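Local coordinates for protein polyketide biosynthesis 3-hydroxy-3-methylglutaryl-ACP synthase PksG (PDB 4YXT) that catalyses the aldol condensation of acetyl-AcpK with a beta-ketothioester polyketide intermediate during biosynthesis of the antibiotic bacillaene in Bacillus subtilis, at residues G13-L18 / P47-V52; S116-F121 / C323-S328; Y163-A168 / E365-L370; T201-P204 / S208-G211; L247-P252 / G259-M264. The protein carries 1 engineered substitution. All blocks are in the same frame, centred on the assembly; numbering follows the deposited sequence.

From the N terminus, interaction 1 closes a loop of about thirty residues, joining the approach to strand 16-19 with the turn before helix 51-64. Interaction 2 opens at 116-121 and closes some two hundred residues later at 323-328, joining the two halves of the thiolase-like fold. Interaction 3 opens at 163-168 within that span and closes beyond it at 365-370, so the two cross. Inside both long loops lie two local contacts in series: the hairpin of interaction 4 and the strand-to-helix contact of interaction 5. Interaction 5 shares the central sheet with interaction 2, interaction 4 meets interaction 2 through Thr201 and Ser328, and interactions 1 and 3 touch through Leu18 and Tyr367.

Interaction 1. Residues G13-L18 / P47-V52; sequences GGTAYL and PYEDPV
Thr15 meets the flat carboxylate of Glu49 from above its plane, at the OE2 end, with both branches of the threonine, OG1 and CG2, on the same side. The two side chains come from opposite directions, and OE2 takes the closest approaches, 3.2 Å to Thr15 OG1 and 3.3 Å to Thr15 CG2. The hydroxyl donates to OE2, but the bond is long and classed as weak, as expected for a donor standing above the carboxylate plane. Thr15 OG1 sits between its backbone N and carbonyl carbon (chi1 55°), which turns the hydroxyl to the glutamate and leaves the methyl alongside it. Glu49 reaches out with its chain extended beyond CG. Its other oxygen, OE1, is held by the backbone N of Leu46. Phe405 of strand 403-410 packs on both residues, while the ring of the adjoining Tyr48 meets Phe388 edge-to-face. The contact joins the approach to strand 16-19 with the turn leading into helix 51-64, where Asp50 is the N-cap. Since Leu46 N is the stronger partner of the buried carboxylate, the threonine probably adds only a modest polar hold on an acidic group fixed mainly from its own turn.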
# COMPACT_ATOMS: atom_id res chain seq x y z
N GLY A 13 12.52 12.66 13.94
CA GLY A 13 11.59 12.71 15.08
C GLY A 13 11.12 14.10 15.45
O GLY A 13 10.99 14.42 16.62
N GLY A 14 10.84 14.91 14.45
CA GLY A 14 10.11 16.15 14.64
C GLY A 14 11.08 17.31 14.79
O GLY A 14 12.28 17.12 15.01
N THR A 15 10.54 18.50 14.66
CA THR A 15 11.28 19.72 14.88
C THR A 15 10.91 20.26 16.28
O THR A 15 11.51 21.21 16.76
CB THR A 15 10.91 20.74 13.80
OG1 THR A 15 9.51 20.91 13.83
CG2 THR A 15 11.20 20.25 12.45
N ALA A 16 9.91 19.66 16.93
CA ALA A 16 9.44 20.12 18.23
C ALA A 16 9.08 18.93 19.07
O ALA A 16 8.58 17.93 18.54
CB ALA A 16 8.24 21.04 18.08
N TYR A 17 9.32 19.02 20.37
CA TYR A 17 8.89 17.94 21.27
C TYR A 17 8.20 18.48 22.48
O TYR A 17 8.13 19.70 22.67
CB TYR A 17 10.03 17.05 21.68
CG TYR A 17 11.00 17.64 22.65
CD1 TYR A 17 10.99 17.25 23.98
CD2 TYR A 17 11.95 18.59 22.24
CE1 TYR A 17 11.88 17.77 24.90
CE2 TYR A 17 12.85 19.14 23.15
CZ TYR A 17 12.80 18.71 24.49
OH TYR A 17 13.65 19.21 25.42
N LEU A 18 7.60 17.55 23.25
CA LEU A 18 7.01 17.87 24.55
C LEU A 18 7.64 17.01 25.62
O LEU A 18 7.91 15.83 25.41
CB LEU A 18 5.50 17.67 24.55
CG LEU A 18 4.79 18.22 25.79
CD1 LEU A 18 4.61 19.74 25.67
CD2 LEU A 18 3.47 17.50 26.00
N PRO A 47 1.71 22.57 12.44
CA PRO A 47 0.80 22.83 11.33
C PRO A 47 1.46 22.85 9.95
O PRO A 47 0.80 22.55 8.95
CB PRO A 47 0.25 24.22 11.68
CG PRO A 47 0.18 24.18 13.16
CD PRO A 47 1.43 23.48 13.57
N TYR A 48 2.73 23.21 9.89
CA TYR A 48 3.42 23.27 8.61
C TYR A 48 4.32 22.04 8.40
O TYR A 48 5.28 22.07 7.66
CB TYR A 48 4.19 24.58 8.46
CG TYR A 48 4.91 25.02 9.68
CD1 TYR A 48 4.39 26.02 10.52
CD2 TYR A 48 6.11 24.43 10.04
CE1 TYR A 48 5.09 26.41 11.66
CE2 TYR A 48 6.80 24.81 11.16
CZ TYR A 48 6.30 25.80 11.97
OH TYR A 48 7.04 26.14 13.07
N GLU A 49 4.01 20.96 9.10
CA GLU A 49 4.64 19.69 8.81
C GLU A 49 3.50 18.79 8.43
O GLU A 49 2.35 19.04 8.80
CB GLU A 49 5.37 19.18 9.99
CG GLU A 49 6.52 20.07 10.41
CD GLU A 49 7.13 19.56 11.68
OE1 GLU A 49 6.46 19.62 12.74
OE2 GLU A 49 8.25 19.04 11.58
N ASP A 50 3.84 17.79 7.64
CA ASP A 50 2.92 16.75 7.27
C ASP A 50 3.74 15.48 7.04
O ASP A 50 4.93 15.47 7.28
CB ASP A 50 2.08 17.20 6.08
CG ASP A 50 2.82 17.16 4.78
OD1 ASP A 50 4.00 16.76 4.74
OD2 ASP A 50 2.15 17.47 3.79
N PRO A 51 3.09 14.38 6.65
CA PRO A 51 3.95 13.19 6.38
C PRO A 51 4.96 13.28 5.25
O PRO A 51 5.91 12.47 5.22
CB PRO A 51 2.93 12.11 6.07
CG PRO A 51 1.71 12.57 6.82
CD PRO A 51 1.67 14.05 6.73
N VAL A 52 4.72 14.13 4.27
CA VAL A 52 5.74 14.40 3.24
C VAL A 52 6.97 15.10 3.84
O VAL A 52 8.11 14.65 3.69
CB VAL A 52 5.16 15.30 2.13
CG1 VAL A 52 6.24 15.57 1.09
CG2 VAL A 52 3.92 14.62 1.52

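Interaction 2. Residues S116-F121 / C323-S328; sequences SGTAGF and CFSYGS
Thr118 and Ser325 meet in the core of a thiolase-like fold, one from the helix 116-130 that follows Cys114, the other from strand 319-327 of the central sheet. Both CB atoms point to the opposite segment, and the two CA atoms lie 6.8 Å apart, close enough for the short hydroxyl side chains to meet directly. Ser325 OG is anti to the backbone N (chi1 166°), whereas Thr118 OG1 lies beside its own N and anti to the carbonyl carbon. The result is a lateral meeting: Thr118 OG1 stands 3.1 Å from Ser325 OG and also 3.2 Å from Ser325 CB, nearly broadside to the serine's CB-OG bond. Ser325 OG is placed as a weak donor to Thr118 OG1, but the bond is not settled, since this proton has another acceptor within reach; the angle at Ser325 OG between its CB and Thr118 OG1 is only about 81°. Tyr335 OH, on the neighbouring strand 331-339, is the stronger partner of Thr118 OG1. Alternation along the strand turns Phe324 and Tyr326 away from helix 116-130, and both pack against helix 213-234, with Tyr220 meeting the Phe324 ring edge-to-face. Leu302 of helix 301-312 touches both Thr118 and Ser325. The site is close to the catalytic centre assigned by similarity, the side chain of Ser325 being about 6 Å from that of His250 and about 7 Å from that of Cys114. The methyl of Thr118 stays less close than the hydroxyl, its CG2 lying 4.0 Å from Ser325 OG.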
# COMPACT_ATOMS: atom_id res chain seq x y z
N SER A 116 2.80 -1.45 8.37
CA SER A 116 3.06 -0.88 7.08
C SER A 116 4.56 -0.82 6.74
O SER A 116 4.95 -1.12 5.65
CB SER A 116 2.44 0.51 7.00
OG SER A 116 3.23 1.37 7.80
N GLY A 117 5.37 -0.46 7.73
CA GLY A 117 6.74 -0.25 7.57
C GLY A 117 7.39 -1.54 7.10
O GLY A 117 8.07 -1.55 6.08
N THR A 118 7.16 -2.61 7.84
CA THR A 118 7.66 -3.94 7.49
C THR A 118 7.19 -4.50 6.15
O THR A 118 7.95 -5.22 5.43
CB THR A 118 7.24 -4.89 8.63
OG1 THR A 118 8.03 -4.57 9.78
CG2 THR A 118 7.44 -6.33 8.26
N ALA A 119 5.92 -4.28 5.85
CA ALA A 119 5.32 -4.66 4.58
C ALA A 119 6.17 -3.97 3.51
O ALA A 119 6.73 -4.62 2.65
CB ALA A 119 3.85 -4.22 4.51
N GLY A 120 6.35 -2.68 3.63
CA GLY A 120 7.21 -1.93 2.70
C GLY A 120 8.59 -2.56 2.48
O GLY A 120 9.02 -2.84 1.35
N PHE A 121 9.28 -2.77 3.60
CA PHE A 121 10.65 -3.23 3.60
C PHE A 121 10.75 -4.64 3.07
O PHE A 121 11.67 -4.95 2.32
CB PHE A 121 11.21 -3.11 5.03
CG PHE A 121 12.52 -3.80 5.26
CD1 PHE A 121 13.68 -3.28 4.74
CD2 PHE A 121 12.58 -4.95 6.01
CE1 PHE A 121 14.89 -3.91 4.95
CE2 PHE A 121 13.80 -5.60 6.23
CZ PHE A 121 14.95 -5.06 5.72
N CYS A 323 13.69 -9.13 14.91
CA CYS A 323 12.72 -8.05 14.83
C CYS A 323 11.28 -8.52 14.81
O CYS A 323 10.91 -9.33 13.99
CB CYS A 323 12.94 -7.26 13.55
SG CYS A 323 14.49 -6.34 13.38
N PHE A 324 10.45 -7.91 15.65
CA PHE A 324 9.04 -8.23 15.72
C PHE A 324 8.24 -7.04 15.34
O PHE A 324 8.31 -6.07 16.01
CB PHE A 324 8.63 -8.62 17.14
CG PHE A 324 7.16 -8.79 17.30
CD1 PHE A 324 6.48 -9.79 16.60
CD2 PHE A 324 6.45 -7.95 18.12
CE1 PHE A 324 5.10 -9.95 16.73
CE2 PHE A 324 5.07 -8.09 18.26
CZ PHE A 324 4.39 -9.09 17.56
N SER A 325 7.42 -7.17 14.32
CA SER A 325 6.49 -6.12 13.87
C SER A 325 5.03 -6.46 14.15
O SER A 325 4.57 -7.61 13.98
CB SER A 325 6.70 -5.94 12.35
OG SER A 325 5.69 -5.20 11.70
N TYR A 326 4.26 -5.43 14.54
CA TYR A 326 2.85 -5.60 14.78
C TYR A 326 2.12 -4.41 14.25
O TYR A 326 2.49 -3.29 14.49
CB TYR A 326 2.53 -5.68 16.27
CG TYR A 326 1.02 -5.81 16.52
CD1 TYR A 326 0.25 -4.74 16.92
CD2 TYR A 326 0.37 -7.05 16.33
CE1 TYR A 326 -1.13 -4.88 17.11
CE2 TYR A 326 -1.00 -7.18 16.52
CZ TYR A 326 -1.74 -6.09 16.91
OH TYR A 326 -3.09 -6.25 17.04
N GLY A 327 1.01 -4.66 13.61
CA GLY A 327 0.07 -3.60 13.39
C GLY A 327 -1.30 -4.08 13.73
O GLY A 327 -1.64 -5.24 13.51
N SER A 328 -2.10 -3.15 14.24
CA SER A 328 -3.48 -3.38 14.50
C SER A 328 -4.24 -3.81 13.32
O SER A 328 -3.97 -3.34 12.23
CB SER A 328 -4.13 -2.06 14.96
OG SER A 328 -3.71 -1.78 16.25

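Interaction 3. Residues Y163-A168 / E365-L370; sequences YAEPSA and EEYELL
In both Glu165 (chi1 -171°) and Tyr367 the first torsion sets CG anti to the backbone N, directing each side chain away from its own N. The reach comes from the glutamate, extended beyond CG, and from the length of the tyrosine ring; together they span CA atoms 11.9 Å apart, approaching from opposite directions. Tyr367 OH donates to Glu165 OE2 at 3.0 Å. The hydroxyl comes to the anti side of that oxygen, 16° out of the carboxylate plane, and OE2 in turn lies at the edge of the tyrosine ring, in its plane and 3.6 Å from Tyr367 CE2. Carboxylate and ring planes are 31° apart. Lys42 is the stronger partner of Tyr367 OH through its NZ, and also bonds the carbonyl O of Glu165. Arg27 forms salt bridges through NE with Glu165 OE1 and through NH1 with Glu368 OE2. Leu23 of helix 20-27 packs on both contact residues. The bond joins the turn after helix 161-164 to helix 364-370. Glu165 OE2 and Glu368 OE2 are 6.2 Å apart, a like-charge proximity consistent with a network in which Arg27 and Lys42 offset the two glutamates and the tyrosine bond takes part.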
# COMPACT_ATOMS: atom_id res chain seq x y z
N TYR A 163 -4.06 8.07 29.21
CA TYR A 163 -2.78 7.44 29.29
C TYR A 163 -2.10 7.24 27.93
O TYR A 163 -0.94 6.91 27.87
CB TYR A 163 -2.86 6.20 30.17
CG TYR A 163 -3.08 6.65 31.61
CD1 TYR A 163 -2.01 6.99 32.44
CD2 TYR A 163 -4.38 6.83 32.13
CE1 TYR A 163 -2.22 7.42 33.75
CE2 TYR A 163 -4.58 7.26 33.44
CZ TYR A 163 -3.51 7.56 34.23
OH TYR A 163 -3.71 8.01 35.51
N ALA A 164 -2.81 7.52 26.85
CA ALA A 164 -2.29 7.36 25.50
C ALA A 164 -1.53 8.61 25.10
O ALA A 164 -0.48 8.54 24.51
CB ALA A 164 -3.43 7.11 24.52
N GLU A 165 -2.08 9.76 25.49
CA GLU A 165 -1.55 11.05 25.06
C GLU A 165 -0.04 11.26 25.25
O GLU A 165 0.59 11.89 24.43
CB GLU A 165 -2.29 12.13 25.80
CG GLU A 165 -2.00 13.51 25.31
CD GLU A 165 -2.48 14.59 26.29
OE1 GLU A 165 -2.90 14.25 27.42
OE2 GLU A 165 -2.41 15.78 25.91
N PRO A 166 0.53 10.76 26.35
CA PRO A 166 1.96 10.90 26.49
C PRO A 166 2.82 10.09 25.50
O PRO A 166 4.01 10.35 25.40
CB PRO A 166 2.23 10.41 27.93
CG PRO A 166 0.91 10.39 28.59
CD PRO A 166 -0.05 10.07 27.51
N SER A 167 2.24 9.10 24.82
CA SER A 167 3.03 8.29 23.84
C SER A 167 2.68 8.57 22.36
O SER A 167 3.23 7.95 21.47
CB SER A 167 2.82 6.80 24.12
OG SER A 167 3.12 6.50 25.48
N ALA A 168 1.74 9.49 22.13
CA ALA A 168 1.13 9.69 20.84
C ALA A 168 2.04 10.57 20.00
O ALA A 168 1.87 11.78 19.98
CB ALA A 168 -0.24 10.34 21.01
N GLU A 365 1.44 25.85 27.30
CA GLU A 365 0.56 26.80 26.64
C GLU A 365 0.72 26.60 25.13
O GLU A 365 -0.28 26.54 24.42
CB GLU A 365 0.79 28.26 27.09
CG GLU A 365 -0.40 28.90 27.83
CD GLU A 365 -0.41 28.69 29.36
OE1 GLU A 365 0.58 28.16 29.91
OE2 GLU A 365 -1.42 29.06 30.03
N GLU A 366 1.95 26.46 24.64
CA GLU A 366 2.14 26.19 23.20
C GLU A 366 1.45 24.89 22.75
O GLU A 366 0.79 24.85 21.72
CB GLU A 366 3.62 26.13 22.83
CG GLU A 366 4.27 27.50 22.74
CD GLU A 366 5.78 27.46 22.74
OE1 GLU A 366 6.38 26.65 23.46
OE2 GLU A 366 6.37 28.27 22.04
N TYR A 367 1.57 23.85 23.57
CA TYR A 367 1.11 22.53 23.20
C TYR A 367 -0.43 22.43 23.27
O TYR A 367 -1.05 21.78 22.42
CB TYR A 367 1.81 21.49 24.07
CG TYR A 367 1.17 20.13 23.93
CD1 TYR A 367 1.36 19.36 22.78
CD2 TYR A 367 0.37 19.63 24.94
CE1 TYR A 367 0.76 18.13 22.64
CE2 TYR A 367 -0.24 18.40 24.80
CZ TYR A 367 -0.05 17.66 23.65
OH TYR A 367 -0.65 16.43 23.55
N GLU A 368 -1.03 23.10 24.25
CA GLU A 368 -2.49 23.10 24.42
C GLU A 368 -3.18 23.91 23.30
O GLU A 368 -4.38 23.71 23.02
CB GLU A 368 -2.85 23.67 25.81
CG GLU A 368 -4.24 23.34 26.33
CD GLU A 368 -4.32 22.01 27.08
OE1 GLU A 368 -3.51 21.79 28.01
OE2 GLU A 368 -5.22 21.21 26.75
N LEU A 369 -2.42 24.81 22.68
CA LEU A 369 -2.94 25.59 21.55
C LEU A 369 -3.02 24.71 20.31
O LEU A 369 -3.94 24.85 19.51
CB LEU A 369 -2.06 26.82 21.29
CG LEU A 369 -2.69 28.16 20.87
CD1 LEU A 369 -2.48 28.44 19.39
CD2 LEU A 369 -4.16 28.31 21.25
N LEU A 370 -2.07 23.79 20.16
CA LEU A 370 -2.08 22.85 19.03
C LEU A 370 -3.00 21.64 19.30
O LEU A 370 -3.85 21.34 18.47
CB LEU A 370 -0.67 22.36 18.72
CG LEU A 370 0.40 23.42 18.55
CD1 LEU A 370 1.76 22.77 18.79
CD2 LEU A 370 0.32 24.08 17.18

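Interaction 4. Residues T201-P204 / S208-G211; sequences TCRP and SEAG
Strands 201-204 and 208-211 run antiparallel with some twist, their short axes 4.5 Å apart at closest and their directions 146° apart, and Cys202 and Ala210 form a hydrogen-bonded pair: Cys202 N to Ala210 O and Ala210 N to Cys202 O are both 2.7 Å. At the next position Thr201 and Gly211 form a non-hydrogen-bonded pair, drawn in until their CA atoms are only 3.8 Å apart, a spacing that the absence of a side chain on Gly211 permits. Cys202 SG and Ala210 CB share the other face of the sheet and touch loosely at 4.2 Å.

The side-chain link is a salt bridge between Arg203 and Glu209. With its chain extended from CG to NE, Arg203 presents NE to Glu209 OE1 at 2.7 Å, and NH2 adds a weak bond to the same oxygen at 3.3 Å. The oxygen lies close to the guanidinium plane, while the carboxylate and guanidinium planes are 79° apart, and NE approaches from above the carboxylate plane, 37° out. Glu209 bends at chi2 to reach it. Arg147 NH1 is the stronger salt-bridge partner of the same oxygen. On its far side Arg203 NH1 bonds the backbone O of Ala82, an engineered residue at an active-site position assigned by similarity, while Arg203 N bonds Asp86 of the second subunit. Thr201 OG1 pairs with Ser328 OG. A tight beta hairpin is thus set beside the probable catalytic centre and against the dimer partner, its arginine bridging from the hairpin toward the site.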
# COMPACT_ATOMS: atom_id res chain seq x y z
N THR A 201 -7.55 -1.56 17.12
CA THR A 201 -7.44 -0.14 16.94
C THR A 201 -7.54 0.18 15.44
O THR A 201 -7.12 -0.62 14.59
CB THR A 201 -6.12 0.44 17.50
OG1 THR A 201 -5.11 0.32 16.52
CG2 THR A 201 -5.64 -0.23 18.80
N CYS A 202 -8.09 1.35 15.14
CA CYS A 202 -8.35 1.78 13.78
C CYS A 202 -8.46 3.30 13.69
O CYS A 202 -8.53 4.01 14.74
CB CYS A 202 -9.65 1.14 13.25
SG CYS A 202 -11.14 1.47 14.21
N ARG A 203 -8.49 3.76 12.44
CA ARG A 203 -8.65 5.19 12.07
C ARG A 203 -9.81 5.39 11.06
O ARG A 203 -9.61 5.73 9.87
CB ARG A 203 -7.37 5.77 11.53
CG ARG A 203 -6.26 5.85 12.58
CD ARG A 203 -5.07 6.64 12.01
NE ARG A 203 -4.14 7.09 13.04
CZ ARG A 203 -3.14 7.95 12.84
NH1 ARG A 203 -2.89 8.43 11.62
NH2 ARG A 203 -2.34 8.30 13.86
N PRO A 204 -11.04 5.18 11.55
CA PRO A 204 -12.14 5.17 10.66
C PRO A 204 -12.62 6.54 10.29
O PRO A 204 -13.41 6.65 9.35
CB PRO A 204 -13.21 4.42 11.45
CG PRO A 204 -12.85 4.59 12.85
CD PRO A 204 -11.44 5.04 12.95
N SER A 208 -8.64 11.19 13.18
CA SER A 208 -9.11 10.56 14.43
C SER A 208 -8.77 9.09 14.57
O SER A 208 -8.79 8.34 13.60
CB SER A 208 -10.61 10.73 14.55
OG SER A 208 -11.05 10.10 15.75
N GLU A 209 -8.55 8.66 15.81
CA GLU A 209 -8.26 7.28 16.16
C GLU A 209 -9.34 6.61 17.03
O GLU A 209 -10.01 7.30 17.77
CB GLU A 209 -6.96 7.26 16.93
CG GLU A 209 -6.33 5.88 17.10
CD GLU A 209 -5.01 5.72 16.38
OE1 GLU A 209 -4.57 6.63 15.62
OE2 GLU A 209 -4.41 4.66 16.59
N ALA A 210 -9.48 5.28 16.95
CA ALA A 210 -10.34 4.51 17.88
C ALA A 210 -9.70 3.18 18.19
O ALA A 210 -8.98 2.64 17.36
CB ALA A 210 -11.72 4.27 17.31
N GLY A 211 -10.01 2.63 19.37
CA GLY A 211 -9.47 1.35 19.77
C GLY A 211 -9.63 0.92 21.21
O GLY A 211 -9.93 1.71 22.10

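Interaction 5. Residues L247-P252 / G259-M264; sequences LAYHTP and GAHRTM
Tyr249 and His261 form the tight part of this contact: the phenol oxygen Tyr249 OH lies 3.7 Å from both His261 CB and His261 CD2, at the edge of the imidazole and in its plane. Tyr249 CG is beside its own backbone N and anti to the carbonyl carbon (chi1 -57°), which swings the ring from strand 246-249 to the helix, while His261 CG is anti to its N, and the two side chains cross at a slant. Elsewhere the fit is looser. Leu247 CD1 reaches the same imidazole edge at 4.4 Å from His261 CD2. Although the CB atoms of Ala260 and Met264 point toward the strand segment, their side chains stop short of touching it and also pack on helix 213-234. Arg262 and Thr263 of helix 254-267 stay well clear of the strand segment and are partly exposed.

Just past the strand lies His250, the proton donor/acceptor by similarity. Thr251 OG1 donates to Tyr249 O at 2.7 Å from above the carbonyl plane, a local bond that spans His250.

The polar ends of both rings are satisfied elsewhere, Tyr249 OH by Tyr240 and His261 NE2 by Asp279. The meeting of tyrosine and histidine is therefore van der Waals packing, its geometry probably set as much by those outside hydrogen bonds as by the two residues themselves.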
# COMPACT_ATOMS: atom_id res chain seq x y z
N LEU A 247 17.12 -7.57 20.28
CA LEU A 247 15.77 -7.78 19.85
C LEU A 247 15.20 -6.43 19.69
O LEU A 247 15.45 -5.52 20.51
CB LEU A 247 14.96 -8.62 20.88
CG LEU A 247 15.30 -10.11 20.95
CD1 LEU A 247 14.71 -10.74 22.21
CD2 LEU A 247 14.70 -10.84 19.75
N ALA A 248 14.44 -6.26 18.62
CA ALA A 248 13.78 -5.00 18.43
C ALA A 248 12.35 -5.28 18.27
O ALA A 248 11.98 -6.26 17.63
CB ALA A 248 14.33 -4.29 17.20
N TYR A 249 11.50 -4.44 18.83
CA TYR A 249 10.10 -4.71 18.72
C TYR A 249 9.36 -3.43 18.28
O TYR A 249 9.86 -2.30 18.51
CB TYR A 249 9.50 -5.09 20.05
CG TYR A 249 10.05 -6.23 20.77
CD1 TYR A 249 9.35 -7.45 20.85
CD2 TYR A 249 11.25 -6.11 21.44
CE1 TYR A 249 9.83 -8.51 21.59
CE2 TYR A 249 11.77 -7.18 22.17
CZ TYR A 249 11.05 -8.37 22.26
OH TYR A 249 11.59 -9.39 23.01
N HIS A 250 8.15 -3.63 17.73
CA HIS A 250 7.22 -2.54 17.57
C HIS A 250 6.96 -1.95 18.96
O HIS A 250 6.50 -2.68 19.86
CB HIS A 250 5.89 -2.98 17.01
CG HIS A 250 4.90 -1.88 16.99
ND1 HIS A 250 5.13 -0.72 16.31
CD2 HIS A 250 3.68 -1.75 17.57
CE1 HIS A 250 4.13 0.12 16.52
NE2 HIS A 250 3.23 -0.49 17.26
N THR A 251 7.28 -0.66 19.10
CA THR A 251 7.32 0.03 20.40
C THR A 251 6.26 1.15 20.45
O THR A 251 6.55 2.31 20.11
CB THR A 251 8.73 0.59 20.67
OG1 THR A 251 9.72 -0.42 20.44
CG2 THR A 251 8.88 1.07 22.10
N PRO A 252 5.04 0.82 20.88
CA PRO A 252 4.06 1.89 21.08
C PRO A 252 4.33 2.64 22.38
O PRO A 252 4.01 3.83 22.49
CB PRO A 252 2.73 1.16 21.12
CG PRO A 252 3.03 -0.23 21.53
CD PRO A 252 4.46 -0.51 21.14
N GLY A 259 6.98 -5.61 28.99
CA GLY A 259 5.99 -6.65 29.27
C GLY A 259 6.09 -7.84 28.33
O GLY A 259 6.09 -8.98 28.79
N ALA A 260 6.18 -7.59 27.01
CA ALA A 260 6.20 -8.67 26.03
C ALA A 260 7.49 -9.43 26.04
O ALA A 260 7.47 -10.64 25.84
CB ALA A 260 5.97 -8.14 24.63
N HIS A 261 8.61 -8.76 26.25
CA HIS A 261 9.88 -9.52 26.41
C HIS A 261 9.78 -10.51 27.59
O HIS A 261 10.21 -11.64 27.47
CB HIS A 261 11.10 -8.57 26.57
CG HIS A 261 12.36 -9.27 26.98
ND1 HIS A 261 12.77 -9.37 28.29
CD2 HIS A 261 13.29 -9.93 26.25
CE1 HIS A 261 13.90 -10.03 28.36
NE2 HIS A 261 14.25 -10.39 27.14
N ARG A 262 9.20 -10.08 28.71
CA ARG A 262 9.03 -10.97 29.89
C ARG A 262 8.16 -12.18 29.58
O ARG A 262 8.47 -13.28 29.97
CB ARG A 262 8.40 -10.17 31.03
CG ARG A 262 8.11 -10.96 32.30
CD ARG A 262 8.08 -10.02 33.50
NE ARG A 262 7.33 -8.78 33.23
CZ ARG A 262 7.81 -7.52 33.26
NH1 ARG A 262 9.09 -7.26 33.56
NH2 ARG A 262 7.00 -6.50 32.99
N THR A 263 7.05 -11.96 28.88
CA THR A 263 6.14 -12.98 28.45
C THR A 263 6.88 -13.95 27.58
O THR A 263 6.90 -15.14 27.87
CB THR A 263 4.98 -12.35 27.69
OG1 THR A 263 4.34 -11.36 28.52
CG2 THR A 263 3.95 -13.39 27.31
N MET A 264 7.56 -13.47 26.54
CA MET A 264 8.27 -14.39 25.62
C MET A 264 9.31 -15.24 26.32
O MET A 264 9.42 -16.45 26.05
CB MET A 264 8.95 -13.63 24.48
CG MET A 264 7.99 -13.02 23.49
SD MET A 264 6.95 -14.28 22.71
CE MET A 264 8.07 -15.17 21.63